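Local coordinates for hypothetical protein (Plasmodium falciparum, PDB 1ZSO) that is of unknown function but belongs to the UPF0587 family of CXXC-motif proteins and probably binds zinc, at residues B[11-16]-B[101-106]; B[15-20]-B[158-163]; B[119-124]-B[135-140]; B[141-146]-B[154-159]. One frame throughout, in Å; residues are numbered along the deposited sequence.

Contact 1 (B[11-16]-B[101-106])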
# COMPACT_ATOMS: atom_id res chain seq x y z
N ASN B 11 18.00 4.91 7.94
CA ASN B 11 17.68 6.06 7.12
C ASN B 11 18.29 5.92 5.69
O ASN B 11 19.50 5.70 5.54
CB ASN B 11 18.07 7.35 7.81
CG ASN B 11 17.33 8.54 7.23
OD1 ASN B 11 17.54 8.92 6.06
ND2 ASN B 11 16.44 9.11 8.01
N THR B 12 17.44 6.01 4.66
CA THR B 12 17.85 5.71 3.28
C THR B 12 17.67 6.90 2.31
O THR B 12 16.57 7.42 2.15
CB THR B 12 16.99 4.56 2.66
OG1 THR B 12 17.05 3.37 3.48
CG2 THR B 12 17.45 4.26 1.25
N VAL B 13 18.72 7.27 1.59
CA VAL B 13 18.66 8.45 0.71
C VAL B 13 18.58 8.08 -0.78
O VAL B 13 19.20 7.14 -1.23
CB VAL B 13 19.87 9.40 0.97
CG1 VAL B 13 19.80 10.60 0.08
CG2 VAL B 13 19.86 9.86 2.38
N VAL B 14 17.75 8.79 -1.53
CA VAL B 14 17.80 8.70 -2.98
C VAL B 14 18.56 9.91 -3.49
O VAL B 14 18.16 11.03 -3.22
CB VAL B 14 16.41 8.71 -3.64
CG1 VAL B 14 16.54 8.69 -5.16
CG2 VAL B 14 15.61 7.52 -3.21
N ARG B 15 19.64 9.66 -4.22
CA ARG B 15 20.44 10.71 -4.83
C ARG B 15 20.23 10.69 -6.32
O ARG B 15 20.18 9.63 -6.95
CB ARG B 15 21.91 10.47 -4.53
CG ARG B 15 22.13 9.92 -3.14
CD ARG B 15 23.41 10.39 -2.51
NE ARG B 15 24.57 10.02 -3.29
CZ ARG B 15 25.49 10.88 -3.74
NH1 ARG B 15 25.38 12.18 -3.46
NH2 ARG B 15 26.53 10.42 -4.44
N ILE B 16 20.11 11.88 -6.90
CA ILE B 16 20.06 12.00 -8.33
C ILE B 16 21.12 12.95 -8.90
O ILE B 16 21.68 13.81 -8.20
CB ILE B 16 18.65 12.43 -8.83
CG1 ILE B 16 18.43 13.93 -8.66
CG2 ILE B 16 17.55 11.66 -8.12
CD1 ILE B 16 17.10 14.36 -9.26
N TRP B 101 25.90 15.05 -8.34
CA TRP B 101 25.08 14.21 -7.44
C TRP B 101 24.45 15.08 -6.35
O TRP B 101 25.05 16.05 -5.90
CB TRP B 101 25.92 13.11 -6.81
CG TRP B 101 26.15 11.98 -7.76
CD1 TRP B 101 27.29 11.69 -8.45
CD2 TRP B 101 25.17 10.99 -8.17
NE1 TRP B 101 27.08 10.58 -9.25
CE2 TRP B 101 25.79 10.13 -9.08
CE3 TRP B 101 23.84 10.76 -7.85
CZ2 TRP B 101 25.14 9.07 -9.68
CZ3 TRP B 101 23.20 9.71 -8.43
CH2 TRP B 101 23.84 8.88 -9.34
N ARG B 102 23.23 14.76 -5.96
CA ARG B 102 22.57 15.53 -4.91
C ARG B 102 21.47 14.67 -4.24
O ARG B 102 20.71 13.96 -4.91
CB ARG B 102 22.05 16.89 -5.46
CG ARG B 102 20.81 17.50 -4.73
CD ARG B 102 20.67 19.05 -4.85
NE ARG B 102 19.63 19.57 -3.95
CZ ARG B 102 19.16 20.84 -3.93
NH1 ARG B 102 19.61 21.77 -4.78
NH2 ARG B 102 18.20 21.18 -3.05
N ASP B 103 21.44 14.73 -2.92
CA ASP B 103 20.38 14.12 -2.15
C ASP B 103 19.04 14.68 -2.60
O ASP B 103 18.86 15.89 -2.69
CB ASP B 103 20.59 14.39 -0.66
CG ASP B 103 21.74 13.57 -0.07
OD1 ASP B 103 22.29 12.72 -0.81
OD2 ASP B 103 22.09 13.76 1.13
N PHE B 104 18.11 13.78 -2.90
CA PHE B 104 16.84 14.17 -3.45
C PHE B 104 15.71 13.91 -2.47
O PHE B 104 14.79 14.71 -2.36
CB PHE B 104 16.57 13.40 -4.76
CG PHE B 104 15.42 13.96 -5.55
CD1 PHE B 104 15.54 15.16 -6.23
CD2 PHE B 104 14.19 13.30 -5.58
CE1 PHE B 104 14.48 15.70 -6.91
CE2 PHE B 104 13.12 13.84 -6.28
CZ PHE B 104 13.26 15.05 -6.93
N ALA B 105 15.75 12.78 -1.77
CA ALA B 105 14.68 12.40 -0.86
C ALA B 105 15.22 11.38 0.13
O ALA B 105 16.01 10.50 -0.24
CB ALA B 105 13.51 11.84 -1.62
N SER B 106 14.79 11.47 1.39
CA SER B 106 15.19 10.48 2.38
C SER B 106 13.97 9.69 2.89
O SER B 106 12.86 10.25 2.94
CB SER B 106 15.90 11.14 3.56
OG SER B 106 16.63 12.27 3.11
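V14 faces F104 and A105 together, which is the signature of a classic beta bulge. Its carbonyl O accepts from F104 N at 2.8 Å and, weakly, from A105 N at 3.3 Å, while V14 N donates to A105 O almost straight (176° at the hydrogen). F104 has a psi of -41°, far from strand values, and the register slips by one between V14 with A105 and R15 with D103. Beyond the slip, I16 and R102 exchange a further pair of backbone bonds.

Apolar contact is made by I16, whose CD1 reaches F104 CD1 at 3.5 Å.

Charged and flat groups meet on the face shared by V13, R15 and D103. The R15 guanidinium has W101 over one face, the planes 31° apart, with NH2 3.7 Å from W101 CG. D103 OD1 lies at the guanidinium edge, yet stays 4.1 Å from R15 NH1, too far for a salt bridge. The same oxygen is 3.1 Å from R15 CD and 3.4 Å from V13 CG1.

The pair lies inside the six-stranded antiparallel sheet: strand 102-110 continues to strand 80-85 through S106 and V85, and strand 9-21 continues to strand 152-163.

Contact 2 (B[15-20]-B[158-163])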
# COMPACT_ATOMS: atom_id res chain seq x y z
N ARG B 15 19.64 9.66 -4.22
CA ARG B 15 20.44 10.71 -4.83
C ARG B 15 20.23 10.69 -6.32
O ARG B 15 20.18 9.63 -6.95
CB ARG B 15 21.91 10.47 -4.53
CG ARG B 15 22.13 9.92 -3.14
CD ARG B 15 23.41 10.39 -2.51
NE ARG B 15 24.57 10.02 -3.29
CZ ARG B 15 25.49 10.88 -3.74
NH1 ARG B 15 25.38 12.18 -3.46
NH2 ARG B 15 26.53 10.42 -4.44
N ILE B 16 20.11 11.88 -6.90
CA ILE B 16 20.06 12.00 -8.33
C ILE B 16 21.12 12.95 -8.90
O ILE B 16 21.68 13.81 -8.20
CB ILE B 16 18.65 12.43 -8.83
CG1 ILE B 16 18.43 13.93 -8.66
CG2 ILE B 16 17.55 11.66 -8.12
CD1 ILE B 16 17.10 14.36 -9.26
N LYS B 17 21.31 12.79 -10.21
CA LYS B 17 22.25 13.57 -11.02
C LYS B 17 21.65 13.65 -12.44
O LYS B 17 21.15 12.67 -12.96
CB LYS B 17 23.59 12.85 -11.04
CG LYS B 17 24.67 13.48 -11.88
CD LYS B 17 25.94 12.67 -11.70
CE LYS B 17 26.92 12.86 -12.82
NZ LYS B 17 28.24 12.15 -12.47
N ALA B 18 21.67 14.81 -13.05
CA ALA B 18 21.18 14.93 -14.42
C ALA B 18 21.80 16.17 -15.00
O ALA B 18 22.19 17.09 -14.26
CB ALA B 18 19.65 15.03 -14.47
N GLU B 19 21.94 16.13 -16.31
CA GLU B 19 22.50 17.22 -17.10
C GLU B 19 21.34 18.13 -17.58
O GLU B 19 20.33 17.65 -18.15
CB GLU B 19 23.33 16.59 -18.24
CG GLU B 19 23.59 17.45 -19.46
CD GLU B 19 24.58 16.78 -20.44
OE1 GLU B 19 24.84 15.57 -20.29
OE2 GLU B 19 25.09 17.48 -21.35
N LEU B 20 21.49 19.42 -17.31
CA LEU B 20 20.40 20.38 -17.43
C LEU B 20 20.61 21.35 -18.56
O LEU B 20 21.69 21.92 -18.72
CB LEU B 20 20.22 21.17 -16.15
CG LEU B 20 19.96 20.38 -14.88
CD1 LEU B 20 19.79 21.32 -13.70
CD2 LEU B 20 18.76 19.43 -15.05
N ASN B 158 20.39 12.26 -19.30
CA ASN B 158 21.20 11.30 -18.63
C ASN B 158 20.87 11.34 -17.15
O ASN B 158 21.74 11.61 -16.33
CB ASN B 158 22.69 11.56 -18.90
CG ASN B 158 23.62 10.44 -18.36
OD1 ASN B 158 23.16 9.35 -18.05
ND2 ASN B 158 24.92 10.73 -18.27
N LEU B 159 19.60 11.12 -16.82
CA LEU B 159 19.19 11.12 -15.40
C LEU B 159 19.77 9.87 -14.76
O LEU B 159 19.63 8.76 -15.31
CB LEU B 159 17.66 11.20 -15.23
CG LEU B 159 17.12 10.94 -13.82
CD1 LEU B 159 17.46 12.07 -12.81
CD2 LEU B 159 15.64 10.60 -13.83
N GLU B 160 20.48 10.06 -13.66
CA GLU B 160 21.12 9.00 -12.92
C GLU B 160 20.67 9.10 -11.46
O GLU B 160 20.31 10.18 -10.97
CB GLU B 160 22.63 9.14 -12.99
CG GLU B 160 23.28 8.86 -14.34
CD GLU B 160 24.82 8.96 -14.29
OE1 GLU B 160 25.46 7.90 -14.08
OE2 GLU B 160 25.40 10.08 -14.43
N TYR B 161 20.65 7.97 -10.78
CA TYR B 161 20.22 7.98 -9.41
C TYR B 161 20.83 6.81 -8.64
O TYR B 161 21.38 5.84 -9.23
CB TYR B 161 18.67 7.95 -9.34
CG TYR B 161 18.06 7.04 -10.37
CD1 TYR B 161 17.94 5.66 -10.16
CD2 TYR B 161 17.62 7.55 -11.57
CE1 TYR B 161 17.39 4.84 -11.13
CE2 TYR B 161 17.07 6.75 -12.54
CZ TYR B 161 16.95 5.39 -12.32
OH TYR B 161 16.40 4.64 -13.34
N GLU B 162 20.77 6.90 -7.33
CA GLU B 162 21.12 5.77 -6.52
C GLU B 162 20.36 5.82 -5.21
O GLU B 162 19.87 6.88 -4.80
CB GLU B 162 22.64 5.66 -6.34
CG GLU B 162 23.30 6.74 -5.52
CD GLU B 162 24.83 6.62 -5.53
OE1 GLU B 162 25.44 6.52 -4.45
OE2 GLU B 162 25.42 6.61 -6.64
N VAL B 163 20.18 4.65 -4.60
CA VAL B 163 19.56 4.55 -3.29
C VAL B 163 20.55 3.90 -2.33
O VAL B 163 20.95 2.77 -2.55
CB VAL B 163 18.29 3.70 -3.35
CG1 VAL B 163 17.66 3.61 -1.97
CG2 VAL B 163 17.30 4.28 -4.33
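R15 with E162 and K17 with E160 are antiparallel hydrogen-bonded pairs, and I16 with Y161 between them is a non-hydrogen-bonded one. The strand axes run at 170° and approach to 4.5 Å. All four bonds, R15 N and E162 N to each other's O and K17 N and E160 N likewise, are 2.8 to 2.9 Å. Beside the I16-Y161 pair, Y161 CA makes a CA-H...O contact of 3.0 Å to R15 O.

These bonds join the first strand of the chain, 9-21, to the last, 152-163, as neighbours in one antiparallel sheet. Strand 152-163 turns a corner at N158, and its pairing with strand 9-21 resumes beyond it, E19 with Y157.

On the face of R15, K17, E160 and E162, acidic and basic chains run side by side. E162 CG stands between its backbone N and carbonyl carbon (chi1 67°), against R15 CB and CG; its OE1 lies in the guanidinium plane, at the edge, in a long salt bridge of 3.8 Å to R15 NE. K17 CE lies 3.6 Å from E160 OE2, but K17 NZ stays 4.0 Å from it, beyond a salt bridge.

On the face of I16 and Y161 the contacts across the strands are apolar: L159 CD1 reaches A18 CB at 4.0 Å, and I16 CG2 touches Y161 CB. The Y161 ring leads away, meeting F117 edge-to-face, and its OH is hydrogen-bonded to Q141 OE1.

Contact 3 (B[119-124]-B[135-140])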
# COMPACT_ATOMS: atom_id res chain seq x y z
N PRO B 119 12.11 6.31 -11.29
CA PRO B 119 11.48 7.60 -11.50
C PRO B 119 10.19 7.43 -12.27
O PRO B 119 10.10 6.56 -13.15
CB PRO B 119 12.50 8.39 -12.33
CG PRO B 119 13.49 7.42 -12.79
CD PRO B 119 13.44 6.22 -11.88
N SER B 120 9.19 8.22 -11.91
CA SER B 120 7.88 8.07 -12.48
C SER B 120 7.70 9.20 -13.47
O SER B 120 8.67 9.76 -13.96
CB SER B 120 6.81 8.04 -11.37
OG SER B 120 6.76 9.27 -10.66
N ASN B 121 6.46 9.52 -13.80
CA ASN B 121 6.21 10.62 -14.72
C ASN B 121 5.31 11.68 -14.14
O ASN B 121 4.45 12.21 -14.83
CB ASN B 121 5.69 10.10 -16.07
CG ASN B 121 5.06 8.74 -15.96
OD1 ASN B 121 5.66 7.73 -16.34
ND2 ASN B 121 3.84 8.70 -15.40
N ASN B 122 5.49 11.98 -12.86
CA ASN B 122 4.82 13.13 -12.29
C ASN B 122 5.85 14.16 -11.82
O ASN B 122 5.64 14.83 -10.82
CB ASN B 122 3.83 12.86 -11.10
CG ASN B 122 3.47 11.39 -10.87
OD1 ASN B 122 4.30 10.54 -10.52
ND2 ASN B 122 2.18 11.12 -10.94
N PHE B 123 6.94 14.33 -12.54
CA PHE B 123 7.87 15.41 -12.16
C PHE B 123 7.35 16.71 -12.71
O PHE B 123 6.49 16.73 -13.57
CB PHE B 123 9.29 15.16 -12.67
CG PHE B 123 9.99 14.05 -11.97
CD1 PHE B 123 10.63 14.28 -10.77
CD2 PHE B 123 10.01 12.77 -12.51
CE1 PHE B 123 11.28 13.27 -10.11
CE2 PHE B 123 10.67 11.76 -11.87
CZ PHE B 123 11.32 12.01 -10.66
N ILE B 124 7.86 17.80 -12.16
CA ILE B 124 7.50 19.14 -12.54
C ILE B 124 8.84 19.79 -12.87
O ILE B 124 9.85 19.55 -12.20
CB ILE B 124 6.75 19.91 -11.42
CG1 ILE B 124 5.58 19.05 -10.90
CG2 ILE B 124 6.24 21.31 -11.92
CD1 ILE B 124 4.82 19.66 -9.72
N ASP B 135 3.66 16.62 -15.66
CA ASP B 135 3.66 15.26 -16.18
C ASP B 135 4.99 15.02 -16.91
O ASP B 135 5.02 14.42 -17.98
CB ASP B 135 2.48 15.09 -17.14
CG ASP B 135 1.12 15.10 -16.42
OD1 ASP B 135 0.86 14.15 -15.64
OD2 ASP B 135 0.31 16.04 -16.66
N VAL B 136 6.07 15.53 -16.34
CA VAL B 136 7.41 15.35 -16.90
C VAL B 136 7.82 13.91 -16.65
O VAL B 136 7.84 13.44 -15.51
CB VAL B 136 8.42 16.35 -16.30
CG1 VAL B 136 9.83 16.01 -16.71
CG2 VAL B 136 8.06 17.78 -16.72
N ASN B 137 8.06 13.20 -17.74
CA ASN B 137 8.32 11.77 -17.69
C ASN B 137 9.80 11.50 -17.67
O ASN B 137 10.49 11.81 -18.63
CB ASN B 137 7.71 11.04 -18.89
CG ASN B 137 8.06 9.56 -18.89
OD1 ASN B 137 8.52 9.03 -17.87
ND2 ASN B 137 7.83 8.87 -20.04
N LEU B 138 10.27 10.91 -16.59
CA LEU B 138 11.69 10.60 -16.48
C LEU B 138 11.89 9.10 -16.25
O LEU B 138 12.98 8.68 -15.91
CB LEU B 138 12.38 11.47 -15.42
CG LEU B 138 12.51 12.96 -15.75
CD1 LEU B 138 13.03 13.79 -14.57
CD2 LEU B 138 13.42 13.20 -16.92
N SER B 139 10.86 8.31 -16.47
CA SER B 139 11.04 6.88 -16.38
C SER B 139 12.08 6.40 -17.38
O SER B 139 12.75 5.41 -17.12
CB SER B 139 9.72 6.10 -16.53
OG SER B 139 9.27 6.09 -17.86
N ASP B 140 12.23 7.09 -18.52
CA ASP B 140 13.28 6.74 -19.49
C ASP B 140 14.58 7.58 -19.35
O ASP B 140 15.48 7.52 -20.20
CB ASP B 140 12.73 6.86 -20.92
CG ASP B 140 12.08 8.20 -21.16
OD1 ASP B 140 12.34 9.18 -20.39
OD2 ASP B 140 11.26 8.26 -22.12
O HOH W 1 11.32 3.95 -14.39
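D135, where the chain turns a corner, touches N121 through the backbone, its CA 3.4 Å from N121 O. V136 then forms an antiparallel hydrogen-bonded pair with F123: V136 N donates to F123 O at 3.0 Å, and F123 N returns a 3.2 Å bond to V136 O, lying in the carbonyl plane on a lone pair. The same V136 O sits at the edge of the F123 ring, near its plane, while V136 CB packs against F123 CB.

This pair closes the open end of the beta hairpin of strands 123-127 and 132-136, part of the four-stranded sheet; beyond it both chains continue as loops that still run past each other.

N137, with CG anti to its backbone N (chi1 176°), lies side by side with N121, the two amide planes 86° apart. N137 OD1 takes no bond from N121. It accepts S139 N at 2.8 Å, which makes an Asx turn, and also S139 OG at 3.0 Å, so two donors from one residue fix the amide.

L138 N donates to S120 O in a rather long 3.3 Å bond. Its side chain crosses F123 at about a right angle and places CD1 over one ring face, a CH-pi contact 4.1 Å from the centroid and 23° off the normal. L138 O meets P119 CG. S139 approaches P119 O with CA and CB, and a water donates to P119 O and, weakly, to S139 O. S139 OG also has a weak hydrogen bond to E75 of the second subunit, and that residue packs on N121 and N137.

Contact 4 (B[141-146]-B[154-159])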
# COMPACT_ATOMS: atom_id res chain seq x y z
N GLN B 141 14.62 8.38 -18.27
CA GLN B 141 15.82 9.06 -17.77
C GLN B 141 16.14 10.34 -18.52
O GLN B 141 17.19 10.96 -18.28
CB GLN B 141 17.02 8.11 -17.78
CG GLN B 141 17.10 7.17 -16.58
CD GLN B 141 16.26 5.91 -16.70
OE1 GLN B 141 15.62 5.48 -15.71
NE2 GLN B 141 16.26 5.29 -17.87
N ASN B 142 15.25 10.76 -19.42
CA ASN B 142 15.55 11.85 -20.37
C ASN B 142 14.23 12.56 -20.69
O ASN B 142 13.18 11.93 -20.83
CB ASN B 142 16.19 11.33 -21.69
CG ASN B 142 17.60 10.75 -21.50
OD1 ASN B 142 18.61 11.49 -21.48
ND2 ASN B 142 17.68 9.43 -21.43
N TRP B 143 14.29 13.87 -20.86
CA TRP B 143 13.09 14.61 -21.18
C TRP B 143 13.45 15.95 -21.75
O TRP B 143 14.39 16.57 -21.29
CB TRP B 143 12.24 14.78 -19.92
CG TRP B 143 11.15 15.76 -20.06
CD1 TRP B 143 9.86 15.52 -20.45
CD2 TRP B 143 11.23 17.18 -19.81
NE1 TRP B 143 9.15 16.68 -20.47
CE2 TRP B 143 9.96 17.72 -20.08
CE3 TRP B 143 12.24 18.03 -19.39
CZ2 TRP B 143 9.67 19.06 -19.93
CZ3 TRP B 143 11.97 19.39 -19.27
CH2 TRP B 143 10.69 19.89 -19.54
N CYS B 144 12.70 16.37 -22.76
CA CYS B 144 12.81 17.72 -23.25
C CYS B 144 11.47 18.29 -23.70
O CYS B 144 10.51 17.56 -23.91
CB CYS B 144 13.83 17.81 -24.38
SG CYS B 144 13.37 16.89 -25.84
N ASP B 145 11.44 19.61 -23.81
CA ASP B 145 10.31 20.34 -24.32
C ASP B 145 10.91 21.59 -24.97
O ASP B 145 12.13 21.77 -24.97
CB ASP B 145 9.30 20.70 -23.21
CG ASP B 145 7.83 20.69 -23.70
OD1 ASP B 145 6.95 20.16 -22.97
OD2 ASP B 145 7.54 21.20 -24.80
N TYR B 146 10.04 22.44 -25.51
CA TYR B 146 10.45 23.63 -26.24
C TYR B 146 9.63 24.75 -25.68
O TYR B 146 8.41 24.64 -25.57
CB TYR B 146 10.16 23.44 -27.73
CG TYR B 146 10.81 24.44 -28.67
CD1 TYR B 146 10.04 25.35 -29.36
CD2 TYR B 146 12.20 24.46 -28.87
CE1 TYR B 146 10.62 26.28 -30.24
CE2 TYR B 146 12.79 25.39 -29.76
CZ TYR B 146 12.00 26.29 -30.44
OH TYR B 146 12.54 27.23 -31.32
N VAL B 154 14.37 23.11 -23.74
CA VAL B 154 14.51 22.80 -22.32
C VAL B 154 14.65 21.29 -22.17
O VAL B 154 13.87 20.56 -22.72
CB VAL B 154 13.26 23.26 -21.57
CG1 VAL B 154 13.44 23.07 -20.12
CG2 VAL B 154 12.98 24.70 -21.89
N GLY B 155 15.65 20.83 -21.45
CA GLY B 155 15.96 19.40 -21.43
C GLY B 155 16.55 18.87 -20.12
O GLY B 155 17.20 19.58 -19.36
N ILE B 156 16.30 17.60 -19.87
CA ILE B 156 16.93 16.90 -18.76
C ILE B 156 17.50 15.61 -19.35
O ILE B 156 16.76 14.79 -19.93
CB ILE B 156 15.92 16.58 -17.62
CG1 ILE B 156 15.58 17.88 -16.90
CG2 ILE B 156 16.52 15.56 -16.61
CD1 ILE B 156 14.22 17.89 -16.34
N TYR B 157 18.81 15.45 -19.23
CA TYR B 157 19.51 14.38 -19.90
C TYR B 157 20.26 13.52 -18.92
O TYR B 157 20.73 13.99 -17.88
CB TYR B 157 20.55 14.96 -20.88
CG TYR B 157 19.97 15.73 -22.04
CD1 TYR B 157 19.84 15.12 -23.29
CD2 TYR B 157 19.55 17.06 -21.90
CE1 TYR B 157 19.30 15.80 -24.36
CE2 TYR B 157 18.97 17.76 -22.98
CZ TYR B 157 18.86 17.12 -24.20
OH TYR B 157 18.34 17.79 -25.32
N ASN B 158 20.39 12.26 -19.30
CA ASN B 158 21.20 11.30 -18.63
C ASN B 158 20.87 11.34 -17.15
O ASN B 158 21.74 11.61 -16.33
CB ASN B 158 22.69 11.56 -18.90
CG ASN B 158 23.62 10.44 -18.36
OD1 ASN B 158 23.16 9.35 -18.05
ND2 ASN B 158 24.92 10.73 -18.27
N LEU B 159 19.60 11.12 -16.82
CA LEU B 159 19.19 11.12 -15.40
C LEU B 159 19.77 9.87 -14.76
O LEU B 159 19.63 8.76 -15.31
CB LEU B 159 17.66 11.20 -15.23
CG LEU B 159 17.12 10.94 -13.82
CD1 LEU B 159 17.46 12.07 -12.81
CD2 LEU B 159 15.64 10.60 -13.83
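Q141 accepts from L159 with its carbonyl O, L159 N standing 2.8 Å away in the carbonyl plane. Its CG comes 3.2 Å from L159 O, before the bend at chi2 (83°) carries CD away, OE1 going to Y161. N142 reaches across with its side chain: OD1 accepts N158 N at 2.9 Å, the donor 45° above the plane of the amide carbonyl. N158 is the corner of strand 152-163, so this bond and that of Q141 hold the N-H groups of the peptides before and after the corner residue. N142 ND2 is satisfied by D140 O.

From W143 onward the segments form the beta hairpin of strands 143-147 and 152-163, with axes 174° apart. Strand 143-147 is the outermost strand of the six-stranded sheet within this chain.

W143 is paired with I156, its O accepting I156 N at 2.6 Å and its N donating to I156 O. The indole, with CG anti to the backbone N, brings its six-membered ring to the I156 tip, CE3 being 3.6 Å from I156 CD1. Its CZ3 touches V154 CG1, the two side chains side by side. Both V136 and L138 of the neighbouring hairpin and loop pack on this indole.

C144 opposes G155 in a non-hydrogen-bonded pair and sets CB 3.2 Å from V154 O. D145 exchanges two backbone bonds with V154, D145 N to V154 O being 2.8 Å, and its OD2 accepts Y146 N through the anti lone pair.

Contacts 1, 2 and 4 belong to one antiparallel sheet: 1 and 2 share strand 9-21 with R15 and I16, while 2 and 4 share strand 152-163 and its corner at N158 and L159. Contact 1 lies about 8 Å from the chain's centre, centre to centre; contact 4, about 18 Å out, includes the sheet's last strand and several exposed residues. Contact 3 alone meets the second subunit. Charged chains flank contacts 1 and 2 on one face; contact 3 has a single strand pair, then loop bonds and a CH-pi contact, with an Asx turn shaping one loop; contact 4 combines backbone pairing with an indole on aliphatic chains. L138 CB packs on L159 CD2, linking contact 3 to contacts 2 and 4.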